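Local coordinates for CYCLIN domain-containing protein (Chaetomium thermophilum, PDB 6Z3U) that probably regulates a cyclin-dependent serine/threonine kinase as the cyclin H-like subunit of the CAK complex, together with CDK7 and MAT1, at residues 236-241 with 319-324; 244-249 with 327-332. One frame throughout, in Å; residues are numbered along the deposited sequence.

How the contacts relate
Contacts 1 and 2 join the same two helices, 236-247 and 313-330, at successive places. Their centres lie about 10 Å apart. Contact 1 is where the helices pass close and bury their side chains. In contact 2, nearer their C-terminal ends, the touching is sparser. A salt bridge ties the two together: Glu-323 OE2 of 319-324 lies 3.1 Å from Arg-249 NH2 of 244-249. All four segments belong to the C-terminal cyclin domain, and both contacts are centred about 19 Å from the centre of the chain. Contact 1 is covered by the RING-type domain-containing protein chain, whereas no other protein chain of the assembly touches contact 2.

Contact 1 of 2, residues 236-241 with 319-324; sequences PSQIML and LGTIEA
Ile-322 rests its CD1 methyl on the helix turn that carries Gln-238 and Leu-241. Ile-322 CD1 lies 3.4 Å from Gln-238 O and 3.7 Å from Gln-238 CB. It also meets Leu-241, where CB is 4.1 Å from Ile-322 CD1 and the Leu-241 CD1 methyl is equally near. The Ile-322 chain puts it there: CG1 stands anti to the carbonyl carbon (chi1 -54°), and a second bend (chi2 -61°) carries CD1 across to the other helix. Thr-321 adds its CG2 methyl, 3.8 Å from Gln-238 OE1 and 3.9 Å from Gln-238 CD. The Gln-238 amide lies beside this methyl, while its polar bonds go outside the two segments. Gln-238 is extended beyond CG, with its amide gripped at both ends. OE1 accepts from Thr-235 N and NE2 donates to Val-60 O of the RING-type domain-containing protein chain, while Thr-321 OG1 bonds to Lys-317 O of its own helix. Replacing Gln-238 by an alanine removes the amide, which would probably leave Val-60 O of that chain without this donor and a gap beside the Thr-321 methyl. The helix segments cross at -67°, with axes 9.0 Å apart at closest approach. This crossing in the C-terminal cyclin domain presents Gln-238, Leu-241 and Thr-321 to the partner chain, whose Leu-58 packs on Leu-241 and Phe-61 on Thr-321, so intradomain packing and subunit interface share the same residues. Around it, Met-240 packs on helix 189-200, Ile-239 on helix 230-233, and Leu-319 on helix 249-261.

Contact 2 of 2, residues 244-249 with 327-332; sequences LSLADR and DMLSKE
Leu-246 and Leu-329 make the close part of this contact. The CD1 methyl of Leu-246 lies 3.9 Å from Leu-329 CB. With CG anti to its carbonyl carbon (chi1 -69°), Leu-246 reaches out to helix 313-330 and sets one methyl by Leu-329 and the other by Ser-330. Leu-246 CD2 is the looser branch, 4.4 Å from Ser-330 CB. Ser-330 turns its hydroxyl back to its own helix, where Ser-330 OG donates to Asp-327 O at 2.8 Å. The donor is tilted 29° from the carbonyl plane. Helices 236-247 and 313-330 belong to the all-helical cyclin C-terminal domain, and at Asp-248 the chain turns from the first of them into helix 249-261. Leu-246 also packs on Ile-220 of helix 207-221, and Leu-329 on Ala-230 of helix 230-233. The other side is polar and more open. There Asp-327 is exposed, and Asp-327 OD1 stays 6.4 Å from Arg-249 NH1, too far for a salt bridge. Arg-249 is paired with Glu-323 through a salt bridge. Arg-326 NH2 is hydrogen-bonded to Ser-245 O, a further link between the two helices.

Contact 1 of 2, residues 236-241 with 319-324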
ATOM      1  N   PRO A 236      -1.382 -15.886  -1.776  1.00 43.29           N
ATOM      2  CA  PRO A 236      -0.694 -15.676  -3.063  1.00 50.89           C
ATOM      3  C   PRO A 236       0.355 -16.730  -3.375  1.00 50.06           C
ATOM      4  O   PRO A 236       0.478 -17.142  -4.535  1.00 49.79           O
ATOM      5  CB  PRO A 236      -0.081 -14.282  -2.895  1.00 50.49           C
ATOM      6  CG  PRO A 236      -1.059 -13.574  -2.021  1.00 55.76           C
ATOM      7  CD  PRO A 236      -1.578 -14.615  -1.052  1.00 54.11           C
ATOM      8  N   SER A 237       1.117 -17.180  -2.377  1.00 47.16           N
ATOM      9  CA  SER A 237       2.053 -18.273  -2.617  1.00 45.92           C
ATOM     10  C   SER A 237       1.305 -19.541  -3.004  1.00 49.79           C
ATOM     11  O   SER A 237       1.704 -20.251  -3.932  1.00 52.27           O
ATOM     12  CB  SER A 237       2.911 -18.522  -1.378  1.00 48.60           C
ATOM     13  OG  SER A 237       2.117 -18.946  -0.282  1.00 47.01           O
ATOM     14  N   GLN A 238       0.208 -19.835  -2.303  1.00 45.56           N
ATOM     15  CA  GLN A 238      -0.575 -21.024  -2.616  1.00 42.01           C
ATOM     16  C   GLN A 238      -1.185 -20.924  -4.010  1.00 56.62           C
ATOM     17  O   GLN A 238      -1.112 -21.870  -4.803  1.00 57.24           O
ATOM     18  CB  GLN A 238      -1.660 -21.216  -1.556  1.00 46.05           C
ATOM     19  CG  GLN A 238      -1.110 -21.523  -0.171  1.00 42.60           C
ATOM     20  CD  GLN A 238      -2.171 -21.457   0.910  1.00 42.09           C
ATOM     21  OE1 GLN A 238      -3.325 -21.130   0.643  1.00 42.06           O
ATOM     22  NE2 GLN A 238      -1.782 -21.767   2.140  1.00 46.15           N
ATOM     23  N   ILE A 239      -1.797 -19.780  -4.325  1.00 51.23           N
ATOM     24  CA  ILE A 239      -2.362 -19.584  -5.658  1.00 49.46           C
ATOM     25  C   ILE A 239      -1.264 -19.628  -6.713  1.00 51.40           C
ATOM     26  O   ILE A 239      -1.430 -20.235  -7.779  1.00 51.89           O
ATOM     27  CB  ILE A 239      -3.145 -18.258  -5.716  1.00 45.39           C
ATOM     28  CG1 ILE A 239      -4.333 -18.299  -4.753  1.00 47.23           C
ATOM     29  CG2 ILE A 239      -3.615 -17.978  -7.137  1.00 51.08           C
ATOM     30  CD1 ILE A 239      -5.032 -16.969  -4.590  1.00 47.09           C
ATOM     31  N   MET A 240      -0.130 -18.982  -6.436  1.00 57.64           N
ATOM     32  CA  MET A 240       0.966 -18.951  -7.400  1.00 54.82           C
ATOM     33  C   MET A 240       1.451 -20.358  -7.725  1.00 51.27           C
ATOM     34  O   MET A 240       1.626 -20.711  -8.897  1.00 49.54           O
ATOM     35  CB  MET A 240       2.110 -18.092  -6.856  1.00 56.70           C
ATOM     36  CG  MET A 240       3.353 -18.089  -7.726  1.00 52.86           C
ATOM     37  SD  MET A 240       4.489 -19.419  -7.302  1.00 40.91           S
ATOM     38  CE  MET A 240       4.898 -20.043  -8.926  1.00 57.09           C
ATOM     39  N   LEU A 241       1.686 -21.176  -6.696  1.00 54.03           N
ATOM     40  CA  LEU A 241       2.110 -22.552  -6.932  1.00 54.94           C
ATOM     41  C   LEU A 241       1.048 -23.341  -7.688  1.00 54.37           C
ATOM     42  O   LEU A 241       1.381 -24.215  -8.496  1.00 54.93           O
ATOM     43  CB  LEU A 241       2.436 -23.235  -5.602  1.00 54.23           C
ATOM     44  CG  LEU A 241       3.686 -22.739  -4.869  1.00 49.90           C
ATOM     45  CD1 LEU A 241       3.694 -23.230  -3.431  1.00 47.17           C
ATOM     46  CD2 LEU A 241       4.949 -23.184  -5.590  1.00 44.99           C
ATOM     47  N   LEU A 319       0.737 -29.546   0.193  1.00 80.52           N
ATOM     48  CA  LEU A 319       0.430 -30.154  -1.098  1.00 73.65           C
ATOM     49  C   LEU A 319      -1.069 -30.366  -1.263  1.00 73.40           C
ATOM     50  O   LEU A 319      -1.619 -30.148  -2.348  1.00 73.88           O
ATOM     51  CB  LEU A 319       1.179 -31.477  -1.247  1.00 77.09           C
ATOM     52  CG  LEU A 319       2.656 -31.358  -1.627  1.00 78.46           C
ATOM     53  CD1 LEU A 319       3.367 -32.695  -1.483  1.00 84.45           C
ATOM     54  CD2 LEU A 319       2.794 -30.833  -3.049  1.00 76.34           C
ATOM     55  N   GLY A 320      -1.744 -30.808  -0.200  1.00 74.32           N
ATOM     56  CA  GLY A 320      -3.188 -30.956  -0.269  1.00 74.10           C
ATOM     57  C   GLY A 320      -3.896 -29.632  -0.482  1.00 75.08           C
ATOM     58  O   GLY A 320      -4.915 -29.565  -1.174  1.00 77.25           O
ATOM     59  N   THR A 321      -3.370 -28.559   0.115  1.00 81.67           N
ATOM     60  CA  THR A 321      -3.975 -27.243  -0.065  1.00 73.99           C
ATOM     61  C   THR A 321      -3.795 -26.745  -1.494  1.00 64.80           C
ATOM     62  O   THR A 321      -4.733 -26.203  -2.090  1.00 71.33           O
ATOM     63  CB  THR A 321      -3.375 -26.246   0.927  1.00 74.26           C
ATOM     64  OG1 THR A 321      -3.561 -26.723   2.265  1.00 79.69           O
ATOM     65  CG2 THR A 321      -4.040 -24.884   0.783  1.00 61.68           C
ATOM     66  N   ILE A 322      -2.594 -26.907  -2.056  1.00 65.37           N
ATOM     67  CA  ILE A 322      -2.362 -26.489  -3.436  1.00 64.47           C
ATOM     68  C   ILE A 322      -3.256 -27.279  -4.385  1.00 76.71           C
ATOM     69  O   ILE A 322      -3.790 -26.733  -5.358  1.00 78.53           O
ATOM     70  CB  ILE A 322      -0.877 -26.646  -3.809  1.00 67.38           C
ATOM     71  CG1 ILE A 322       0.023 -25.902  -2.817  1.00 64.26           C
ATOM     72  CG2 ILE A 322      -0.632 -26.143  -5.226  1.00 64.36           C
ATOM     73  CD1 ILE A 322      -0.210 -24.417  -2.765  1.00 61.32           C
ATOM     74  N   GLU A 323      -3.437 -28.575  -4.115  1.00 76.81           N
ATOM     75  CA  GLU A 323      -4.285 -29.394  -4.975  1.00 70.06           C
ATOM     76  C   GLU A 323      -5.731 -28.917  -4.918  1.00 68.55           C
ATOM     77  O   GLU A 323      -6.437 -28.924  -5.934  1.00 69.18           O
ATOM     78  CB  GLU A 323      -4.184 -30.862  -4.563  1.00 72.99           C
ATOM     79  CG  GLU A 323      -4.577 -31.857  -5.651  1.00 79.22           C
ATOM     80  CD  GLU A 323      -3.702 -31.752  -6.887  1.00 76.01           C
ATOM     81  OE1 GLU A 323      -4.244 -31.819  -8.010  1.00 75.18           O
ATOM     82  OE2 GLU A 323      -2.473 -31.596  -6.733  1.00 82.24           O
ATOM     83  N   ALA A 324      -6.189 -28.498  -3.737  1.00 79.27           N
ATOM     84  CA  ALA A 324      -7.525 -27.922  -3.629  1.00 78.54           C
ATOM     85  C   ALA A 324      -7.624 -26.633  -4.437  1.00 77.93           C
ATOM     86  O   ALA A 324      -8.624 -26.395  -5.124  1.00 81.31           O
ATOM     87  CB  ALA A 324      -7.871 -27.669  -2.163  1.00 73.45           C
TER

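Contact 2 of 2, residues 244-249 with 327-332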
ATOM      1  N   LEU A 244       1.254 -22.498 -11.369  1.00 61.43           N
ATOM      2  CA  LEU A 244       2.432 -23.172 -11.906  1.00 62.85           C
ATOM      3  C   LEU A 244       2.213 -24.678 -11.979  1.00 65.80           C
ATOM      4  O   LEU A 244       2.660 -25.331 -12.930  1.00 61.86           O
ATOM      5  CB  LEU A 244       3.658 -22.842 -11.054  1.00 59.07           C
ATOM      6  CG  LEU A 244       4.955 -23.581 -11.396  1.00 64.78           C
ATOM      7  CD1 LEU A 244       5.384 -23.312 -12.832  1.00 62.97           C
ATOM      8  CD2 LEU A 244       6.061 -23.182 -10.429  1.00 53.58           C
ATOM      9  N   SER A 245       1.529 -25.247 -10.982  1.00 65.25           N
ATOM     10  CA  SER A 245       1.236 -26.675 -11.010  1.00 65.75           C
ATOM     11  C   SER A 245       0.385 -27.043 -12.216  1.00 59.87           C
ATOM     12  O   SER A 245       0.537 -28.134 -12.776  1.00 62.89           O
ATOM     13  CB  SER A 245       0.530 -27.092  -9.719  1.00 66.08           C
ATOM     14  OG  SER A 245       0.423 -28.502  -9.632  1.00 72.85           O
ATOM     15  N   LEU A 246      -0.520 -26.150 -12.624  1.00 72.81           N
ATOM     16  CA  LEU A 246      -1.315 -26.395 -13.820  1.00 61.20           C
ATOM     17  C   LEU A 246      -0.474 -26.267 -15.082  1.00 61.87           C
ATOM     18  O   LEU A 246      -0.701 -26.995 -16.056  1.00 65.02           O
ATOM     19  CB  LEU A 246      -2.494 -25.423 -13.866  1.00 58.95           C
ATOM     20  CG  LEU A 246      -3.572 -25.641 -12.804  1.00 58.28           C
ATOM     21  CD1 LEU A 246      -4.374 -24.371 -12.586  1.00 58.12           C
ATOM     22  CD2 LEU A 246      -4.487 -26.785 -13.204  1.00 61.54           C
ATOM     23  N   ALA A 247       0.506 -25.361 -15.082  1.00 59.91           N
ATOM     24  CA  ALA A 247       1.358 -25.181 -16.252  1.00 65.70           C
ATOM     25  C   ALA A 247       2.395 -26.293 -16.366  1.00 63.62           C
ATOM     26  O   ALA A 247       2.674 -26.774 -17.470  1.00 66.58           O
ATOM     27  CB  ALA A 247       2.047 -23.818 -16.191  1.00 69.83           C
ATOM     28  N   ASP A 248       2.968 -26.717 -15.237  1.00 64.62           N
ATOM     29  CA  ASP A 248       3.988 -27.768 -15.245  1.00 67.26           C
ATOM     30  C   ASP A 248       4.019 -28.368 -13.835  1.00 66.09           C
ATOM     31  O   ASP A 248       4.724 -27.869 -12.957  1.00 70.56           O
ATOM     32  CB  ASP A 248       5.344 -27.225 -15.656  1.00 67.12           C
ATOM     33  CG  ASP A 248       6.354 -28.321 -15.946  1.00 74.23           C
ATOM     34  OD1 ASP A 248       6.343 -29.351 -15.242  1.00 82.78           O
ATOM     35  OD2 ASP A 248       7.161 -28.149 -16.886  1.00 68.29           O
ATOM     36  N   ARG A 249       3.245 -29.440 -13.641  1.00 77.04           N
ATOM     37  CA  ARG A 249       3.143 -30.050 -12.319  1.00 77.22           C
ATOM     38  C   ARG A 249       4.502 -30.499 -11.798  1.00 77.78           C
ATOM     39  O   ARG A 249       4.740 -30.475 -10.585  1.00 77.58           O
ATOM     40  CB  ARG A 249       2.178 -31.238 -12.361  1.00 85.37           C
ATOM     41  CG  ARG A 249       1.814 -31.790 -10.987  1.00 88.07           C
ATOM     42  CD  ARG A 249       1.087 -33.124 -11.085  1.00 90.81           C
ATOM     43  NE  ARG A 249      -0.310 -32.983 -11.491  1.00 90.09           N
ATOM     44  CZ  ARG A 249      -1.308 -32.679 -10.664  1.00 78.87           C
ATOM     45  NH1 ARG A 249      -2.545 -32.580 -11.128  1.00 78.11           N
ATOM     46  NH2 ARG A 249      -1.072 -32.475  -9.374  1.00 78.50           N
ATOM     47  N   ASP A 327      -7.654 -27.365  -8.242  1.00 75.51           N
ATOM     48  CA  ASP A 327      -8.949 -27.767  -8.780  1.00 75.55           C
ATOM     49  C   ASP A 327      -9.888 -26.575  -8.923  1.00 66.52           C
ATOM     50  O   ASP A 327     -10.658 -26.496  -9.887  1.00 63.30           O
ATOM     51  CB  ASP A 327      -9.571 -28.840  -7.885  1.00 81.90           C
ATOM     52  CG  ASP A 327      -8.784 -30.140  -7.899  1.00 86.37           C
ATOM     53  OD1 ASP A 327      -8.228 -30.492  -8.961  1.00 79.19           O
ATOM     54  OD2 ASP A 327      -8.716 -30.808  -6.845  1.00 92.15           O
ATOM     55  N   MET A 328      -9.842 -25.638  -7.973  1.00 71.37           N
ATOM     56  CA  MET A 328     -10.683 -24.449  -8.073  1.00 67.30           C
ATOM     57  C   MET A 328     -10.325 -23.622  -9.302  1.00 62.69           C
ATOM     58  O   MET A 328     -11.212 -23.117  -9.999  1.00 57.58           O
ATOM     59  CB  MET A 328     -10.555 -23.607  -6.803  1.00 66.42           C
ATOM     60  CG  MET A 328     -11.419 -22.355  -6.811  1.00 65.06           C
ATOM     61  SD  MET A 328     -11.562 -21.566  -5.193  1.00 59.73           S
ATOM     62  CE  MET A 328     -13.343 -21.541  -4.996  1.00 66.12           C
ATOM     63  N   LEU A 329      -9.028 -23.474  -9.581  1.00 61.77           N
ATOM     64  CA  LEU A 329      -8.601 -22.673 -10.724  1.00 57.55           C
ATOM     65  C   LEU A 329      -8.970 -23.335 -12.046  1.00 60.96           C
ATOM     66  O   LEU A 329      -9.326 -22.651 -13.013  1.00 63.27           O
ATOM     67  CB  LEU A 329      -7.092 -22.436 -10.659  1.00 56.59           C
ATOM     68  CG  LEU A 329      -6.626 -21.142  -9.992  1.00 55.45           C
ATOM     69  CD1 LEU A 329      -7.218 -20.992  -8.599  1.00 62.78           C
ATOM     70  CD2 LEU A 329      -5.106 -21.096  -9.942  1.00 57.69           C
ATOM     71  N   SER A 330      -8.886 -24.665 -12.112  1.00 60.46           N
ATOM     72  CA  SER A 330      -9.105 -25.362 -13.374  1.00 61.97           C
ATOM     73  C   SER A 330     -10.490 -25.105 -13.959  1.00 63.14           C
ATOM     74  O   SER A 330     -10.666 -25.230 -15.176  1.00 62.21           O
ATOM     75  CB  SER A 330      -8.902 -26.865 -13.176  1.00 76.78           C
ATOM     76  OG  SER A 330      -9.942 -27.415 -12.385  1.00 86.66           O
ATOM     77  N   LYS A 331     -11.472 -24.754 -13.128  1.00 64.80           N
ATOM     78  CA  LYS A 331     -12.836 -24.560 -13.609  1.00 63.77           C
ATOM     79  C   LYS A 331     -13.023 -23.265 -14.388  1.00 58.90           C
ATOM     80  O   LYS A 331     -14.082 -23.084 -15.000  1.00 58.98           O
ATOM     81  CB  LYS A 331     -13.805 -24.591 -12.425  1.00 63.37           C
ATOM     82  CG  LYS A 331     -13.960 -25.967 -11.791  1.00 63.39           C
ATOM     83  CD  LYS A 331     -14.780 -25.913 -10.510  1.00 62.80           C
ATOM     84  CE  LYS A 331     -14.048 -25.136  -9.427  1.00 73.27           C
ATOM     85  NZ  LYS A 331     -14.690 -25.257  -8.090  1.00 87.86           N
ATOM     86  N   GLU A 332     -12.040 -22.363 -14.384  1.00 63.01           N
ATOM     87  CA  GLU A 332     -12.138 -21.098 -15.106  1.00 59.88           C
ATOM     88  C   GLU A 332     -10.762 -20.728 -15.666  1.00 55.28           C
ATOM     89  O   GLU A 332     -10.152 -19.724 -15.310  1.00 53.71           O
ATOM     90  CB  GLU A 332     -12.693 -20.002 -14.198  1.00 54.05           C
ATOM     91  CG  GLU A 332     -13.671 -19.059 -14.883  1.00 65.82           C
ATOM     92  CD  GLU A 332     -14.934 -19.759 -15.365  1.00 65.78           C
ATOM     93  OE1 GLU A 332     -15.543 -20.509 -14.573  1.00 64.85           O
ATOM     94  OE2 GLU A 332     -15.320 -19.555 -16.536  1.00 63.07           O
TER